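Local coordinates for pyrroline-5-carboxylate reductase catalytic N-terminal domain-containing protein (Sinorhizobium meliloti, PDB 4HUJ), which is of unknown function but probably acts as an NAD(P)-binding oxidoreductase related to the F420-dependent NADP oxidoreductases, at residues Q107-A112 against E137-A142; A112-D117 against Q206-P211. All coordinates share one frame; numbering follows the deposited sequence.

Overall arrangement
The two contacts come in alternating order along the chain, with residue ranges 107-112, 112-117, 137-142 and 206-211. Ala112 belongs to both, and the centres lie about 17 Å apart. Contact 1 sits at the amino end of strand 108-111, where the turn after helix 131-138 leads into the parallel strand 143-147. Contact 2 lies beyond the carboxyl end of strand 108-111, where the outgoing loop meets the loop that follows helix 199-206. One short strand thus runs from contact 1 toward contact 2. Contact 1 belongs to the Rossmann-like part of the sheet, which probably binds a dinucleotide, while contact 2 joins the loop leaving it to a far later part of the chain.

Contact 1 (Q107-A112 against E137-A142); sequences QIVVDA and ELVPGA
Gln107 and Ala142 come closest in the backbone, their CA atoms 5.3 Å apart, just where strand 108-111 begins and the chain leaves the turn after helix 131-138. That turn is a type II beta turn from Val139 to Ala142, closed by Ala142 N donating to Val139 O at 3.0 Å. Gly141 takes its third position with a positive phi of 96°, where a side chain would run into the carbonyl oxygen of Pro140. Across the gap, Ala142 CA leans its hydrogen toward Gln107 O at 3.6 Å, a bent CH...O contact with 134° at the hydrogen. Among the side chains, Val109 meets two residues of the turn. Its CG1 is anti to the backbone N (chi1 168°), which leaves CG2 to face the turn: CG2 meets Ala142 CB at 3.7 Å and, more loosely, Val139 CG1 at 4.3 Å. Trp104 touches all three of these apolar residues, and Val98 of helix 94-98 adds to the cover on Val139. Immediately past Ala142, the backbones of Gln107 and Val109 both bond to Lys143. The turn is the helix-to-strand connection of the beta-alpha-beta crossover 108-111, 131-138, 143-147, a parallel unit of the kind that builds a Rossmann-type sheet.

Contact 2 (A112-D117 against Q206-P211); sequences ASNAID and QQFGRP
Arg210 N reaches back to Gln207 O at 3.0 Å, closing a type II beta turn whose second residue, Phe208, is presented to Ile116 and Asn114. Gly209, with a positive phi, is the third residue of the turn. From this turn the phenyl ring extends with CG anti to the backbone N (chi1 -177°) and lies against the Ile116 side chain, the two side chains crossing at about a right angle. Ile116 CG1 stands almost exactly over the ring centroid, 3.5 Å away and 2° off the normal, a well-centred CH-pi contact. Beyond it CD1 continues over the same face to Phe208 CE1 at 3.5 Å, while the other branch, CG2, comes within 4.0 Å of Phe208 CZ. The contact ties together two loops far apart in sequence: one leaves strand 108-111 at its carboxyl end, the side of a Rossmann-type sheet where dinucleotides usually bind, and the other links helix 199-206 to strand 218-219. At the root of the Phe208 side chain, Asn114 CB packs on Phe208 CB at 3.8 Å, the amide plane inclined 43° to the phenyl plane. Just before the turn, Gln206 is held through its backbone O by Asn149, a residue that Asn114 also touches.

Contact 1 (Q107-A112 against E137-A142)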
loop_
_atom_site.group_PDB
_atom_site.type_symbol
_atom_site.label_atom_id
_atom_site.label_comp_id
_atom_site.label_asym_id
_atom_site.label_seq_id
_atom_site.Cartn_x
_atom_site.Cartn_y
_atom_site.Cartn_z
ATOM N N GLN A 107 -12.782 -6.028 -5.085
ATOM C CA GLN A 107 -11.700 -5.084 -4.823
ATOM C C GLN A 107 -10.503 -5.767 -4.181
ATOM O O GLN A 107 -10.643 -6.792 -3.509
ATOM C CB GLN A 107 -12.175 -3.941 -3.922
ATOM C CG GLN A 107 -13.298 -3.100 -4.503
ATOM C CD GLN A 107 -13.702 -1.973 -3.575
ATOM O OE1 GLN A 107 -13.037 -0.936 -3.510
ATOM N NE2 GLN A 107 -14.794 -2.169 -2.853
ATOM N N ILE A 108 -9.332 -5.182 -4.409
ATOM C CA ILE A 108 -8.102 -5.590 -3.745
ATOM C C ILE A 108 -7.742 -4.501 -2.752
ATOM O O ILE A 108 -7.733 -3.318 -3.098
ATOM C CB ILE A 108 -6.947 -5.784 -4.755
ATOM C CG1 ILE A 108 -7.217 -7.004 -5.639
ATOM C CG2 ILE A 108 -5.590 -5.933 -4.034
ATOM C CD1 ILE A 108 -6.303 -7.094 -6.848
ATOM N N VAL A 109 -7.451 -4.912 -1.518
ATOM C CA VAL A 109 -6.952 -4.004 -0.495
ATOM C C VAL A 109 -5.494 -4.357 -0.231
ATOM O O VAL A 109 -5.175 -5.511 0.028
ATOM C CB VAL A 109 -7.799 -4.097 0.802
ATOM C CG1 VAL A 109 -7.116 -3.379 1.972
ATOM C CG2 VAL A 109 -9.178 -3.511 0.559
ATOM N N VAL A 110 -4.617 -3.364 -0.341
ATOM C CA VAL A 110 -3.196 -3.557 -0.058
ATOM C C VAL A 110 -2.894 -3.006 1.334
ATOM O O VAL A 110 -2.999 -1.804 1.561
ATOM C CB VAL A 110 -2.315 -2.876 -1.125
ATOM C CG1 VAL A 110 -0.830 -3.074 -0.811
ATOM C CG2 VAL A 110 -2.638 -3.440 -2.504
ATOM N N ASP A 111 -2.544 -3.892 2.266
ATOM C CA ASP A 111 -2.172 -3.470 3.620
ATOM C C ASP A 111 -0.695 -3.072 3.653
ATOM O O ASP A 111 0.186 -3.929 3.613
ATOM C CB ASP A 111 -2.468 -4.589 4.626
ATOM C CG ASP A 111 -2.114 -4.211 6.060
ATOM O OD1 ASP A 111 -1.898 -3.011 6.353
ATOM O OD2 ASP A 111 -2.058 -5.119 6.909
ATOM N N ALA A 112 -0.435 -1.766 3.711
ATOM C CA ALA A 112 0.927 -1.243 3.792
ATOM C C ALA A 112 1.319 -0.831 5.217
ATOM O O ALA A 112 2.386 -0.247 5.421
ATOM C CB ALA A 112 1.108 -0.073 2.827
ATOM N N GLU A 137 -10.046 -9.046 8.110
ATOM C CA GLU A 137 -11.364 -9.212 8.733
ATOM C C GLU A 137 -12.190 -7.927 8.731
ATOM O O GLU A 137 -13.427 -7.978 8.758
ATOM C CB GLU A 137 -11.220 -9.760 10.153
ATOM C CG GLU A 137 -10.887 -11.239 10.178
ATOM C CD GLU A 137 -10.617 -11.775 11.565
ATOM O OE1 GLU A 137 -10.464 -10.977 12.518
ATOM O OE2 GLU A 137 -10.556 -13.013 11.702
ATOM N N LEU A 138 -11.506 -6.783 8.690
ATOM C CA LEU A 138 -12.160 -5.473 8.623
ATOM C C LEU A 138 -12.621 -5.107 7.209
ATOM O O LEU A 138 -13.378 -4.151 7.026
ATOM C CB LEU A 138 -11.235 -4.373 9.165
ATOM C CG LEU A 138 -10.757 -4.472 10.614
ATOM C CD1 LEU A 138 -9.645 -3.464 10.857
ATOM C CD2 LEU A 138 -11.908 -4.275 11.603
ATOM N N VAL A 139 -12.151 -5.861 6.213
ATOM C CA VAL A 139 -12.572 -5.664 4.822
ATOM C C VAL A 139 -13.121 -6.960 4.190
ATOM O O VAL A 139 -12.562 -7.461 3.207
ATOM C CB VAL A 139 -11.443 -5.037 3.937
ATOM C CG1 VAL A 139 -11.221 -3.580 4.299
ATOM C CG2 VAL A 139 -10.137 -5.822 4.058
ATOM N N PRO A 140 -14.226 -7.507 4.747
ATOM C CA PRO A 140 -14.759 -8.764 4.213
ATOM C C PRO A 140 -15.152 -8.614 2.747
ATOM O O PRO A 140 -15.703 -7.582 2.348
ATOM C CB PRO A 140 -16.000 -9.017 5.080
ATOM C CG PRO A 140 -16.409 -7.664 5.547
ATOM C CD PRO A 140 -15.115 -6.940 5.779
ATOM N N GLY A 141 -14.839 -9.626 1.948
ATOM C CA GLY A 141 -15.098 -9.559 0.521
ATOM C C GLY A 141 -13.890 -9.106 -0.277
ATOM O O GLY A 141 -13.766 -9.447 -1.449
ATOM N N ALA A 142 -13.000 -8.335 0.351
ATOM C CA ALA A 142 -11.792 -7.858 -0.322
ATOM C C ALA A 142 -10.737 -8.952 -0.389
ATOM O O ALA A 142 -10.637 -9.785 0.514
ATOM C CB ALA A 142 -11.224 -6.636 0.390
#

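Contact 2 (A112-D117 against Q206-P211)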
loop_
_atom_site.group_PDB
_atom_site.type_symbol
_atom_site.label_atom_id
_atom_site.label_comp_id
_atom_site.label_asym_id
_atom_site.label_seq_id
_atom_site.Cartn_x
_atom_site.Cartn_y
_atom_site.Cartn_z
ATOM N N ALA A 112 -0.435 -1.766 3.711
ATOM C CA ALA A 112 0.927 -1.243 3.792
ATOM C C ALA A 112 1.319 -0.831 5.217
ATOM O O ALA A 112 2.386 -0.247 5.421
ATOM C CB ALA A 112 1.108 -0.073 2.827
ATOM N N SER A 113 0.461 -1.143 6.191
ATOM C CA SER A 113 0.652 -0.686 7.572
ATOM C C SER A 113 1.516 -1.639 8.390
ATOM O O SER A 113 1.595 -2.832 8.092
ATOM C CB SER A 113 -0.702 -0.515 8.274
ATOM O OG SER A 113 -1.247 -1.775 8.663
ATOM N N ASN A 114 2.135 -1.100 9.439
ATOM C CA ASN A 114 2.844 -1.902 10.432
ATOM C C ASN A 114 2.254 -1.642 11.809
ATOM O O ASN A 114 2.071 -0.482 12.191
ATOM C CB ASN A 114 4.327 -1.553 10.434
ATOM C CG ASN A 114 5.011 -1.927 9.136
ATOM O OD1 ASN A 114 5.575 -1.068 8.444
ATOM N ND2 ASN A 114 4.949 -3.201 8.788
ATOM N N ALA A 115 1.946 -2.712 12.542
ATOM C CA ALA A 115 1.375 -2.581 13.877
ATOM C C ALA A 115 2.504 -2.417 14.883
ATOM O O ALA A 115 3.165 -3.384 15.263
ATOM C CB ALA A 115 0.496 -3.782 14.214
ATOM N N ILE A 116 2.734 -1.166 15.277
ATOM C CA ILE A 116 3.881 -0.785 16.101
ATOM C C ILE A 116 3.365 -0.069 17.342
ATOM O O ILE A 116 2.456 0.757 17.242
ATOM C CB ILE A 116 4.812 0.185 15.333
ATOM C CG1 ILE A 116 5.238 -0.407 13.981
ATOM C CG2 ILE A 116 6.049 0.537 16.172
ATOM C CD1 ILE A 116 5.892 0.609 13.046
ATOM N N ASP A 117 3.945 -0.373 18.505
ATOM C CA ASP A 117 3.551 0.290 19.752
ATOM C C ASP A 117 4.378 1.535 20.029
ATOM O O ASP A 117 5.572 1.565 19.753
ATOM C CB ASP A 117 3.683 -0.663 20.941
ATOM C CG ASP A 117 2.566 -1.685 21.005
ATOM O OD1 ASP A 117 1.626 -1.610 20.184
ATOM O OD2 ASP A 117 2.631 -2.570 21.886
ATOM N N GLN A 206 7.942 -10.940 6.827
ATOM C CA GLN A 206 7.568 -9.649 6.244
ATOM C C GLN A 206 6.840 -8.714 7.222
ATOM O O GLN A 206 6.658 -7.524 6.943
ATOM C CB GLN A 206 6.704 -9.860 4.991
ATOM C CG GLN A 206 6.582 -8.618 4.107
ATOM C CD GLN A 206 5.492 -8.754 3.055
ATOM O OE1 GLN A 206 5.168 -9.864 2.610
ATOM N NE2 GLN A 206 4.917 -7.625 2.655
ATOM N N GLN A 207 6.394 -9.247 8.355
ATOM C CA GLN A 207 5.717 -8.412 9.337
ATOM C C GLN A 207 6.735 -7.563 10.089
ATOM O O GLN A 207 7.883 -7.969 10.253
ATOM C CB GLN A 207 4.919 -9.280 10.309
ATOM C CG GLN A 207 3.868 -8.508 11.091
ATOM C CD GLN A 207 2.949 -9.427 11.868
ATOM O OE1 GLN A 207 3.245 -9.814 12.999
ATOM N NE2 GLN A 207 1.831 -9.778 11.267
ATOM N N PHE A 208 6.311 -6.386 10.544
ATOM C CA PHE A 208 7.163 -5.526 11.356
ATOM C C PHE A 208 7.879 -6.335 12.444
ATOM O O PHE A 208 7.266 -7.186 13.103
ATOM C CB PHE A 208 6.343 -4.398 11.992
ATOM C CG PHE A 208 7.173 -3.429 12.786
ATOM C CD1 PHE A 208 7.880 -2.409 12.144
ATOM C CD2 PHE A 208 7.265 -3.544 14.169
ATOM C CE1 PHE A 208 8.663 -1.513 12.876
ATOM C CE2 PHE A 208 8.044 -2.655 14.910
ATOM C CZ PHE A 208 8.742 -1.639 14.263
ATOM N N GLY A 209 9.176 -6.083 12.589
ATOM C CA GLY A 209 10.001 -6.789 13.573
ATOM C C GLY A 209 10.714 -8.007 13.016
ATOM O O GLY A 209 11.545 -8.622 13.702
ATOM N N ARG A 210 10.414 -8.349 11.766
ATOM C CA ARG A 210 10.953 -9.565 11.144
ATOM C C ARG A 210 12.015 -9.227 10.081
ATOM O O ARG A 210 12.125 -8.065 9.669
ATOM C CB ARG A 210 9.813 -10.419 10.572
ATOM C CG ARG A 210 8.719 -10.808 11.589
ATOM C CD ARG A 210 9.310 -11.573 12.757
ATOM N NE ARG A 210 8.270 -12.194 13.569
ATOM C CZ ARG A 210 8.485 -13.176 14.439
ATOM N NH1 ARG A 210 9.711 -13.655 14.626
ATOM N NH2 ARG A 210 7.469 -13.682 15.126
ATOM N N PRO A 211 12.801 -10.233 9.634
ATOM C CA PRO A 211 14.028 -9.948 8.875
ATOM C C PRO A 211 13.926 -9.141 7.576
ATOM O O PRO A 211 14.909 -8.488 7.199
ATOM C CB PRO A 211 14.595 -11.341 8.591
ATOM C CG PRO A 211 14.126 -12.160 9.747
ATOM C CD PRO A 211 12.728 -11.660 10.015
#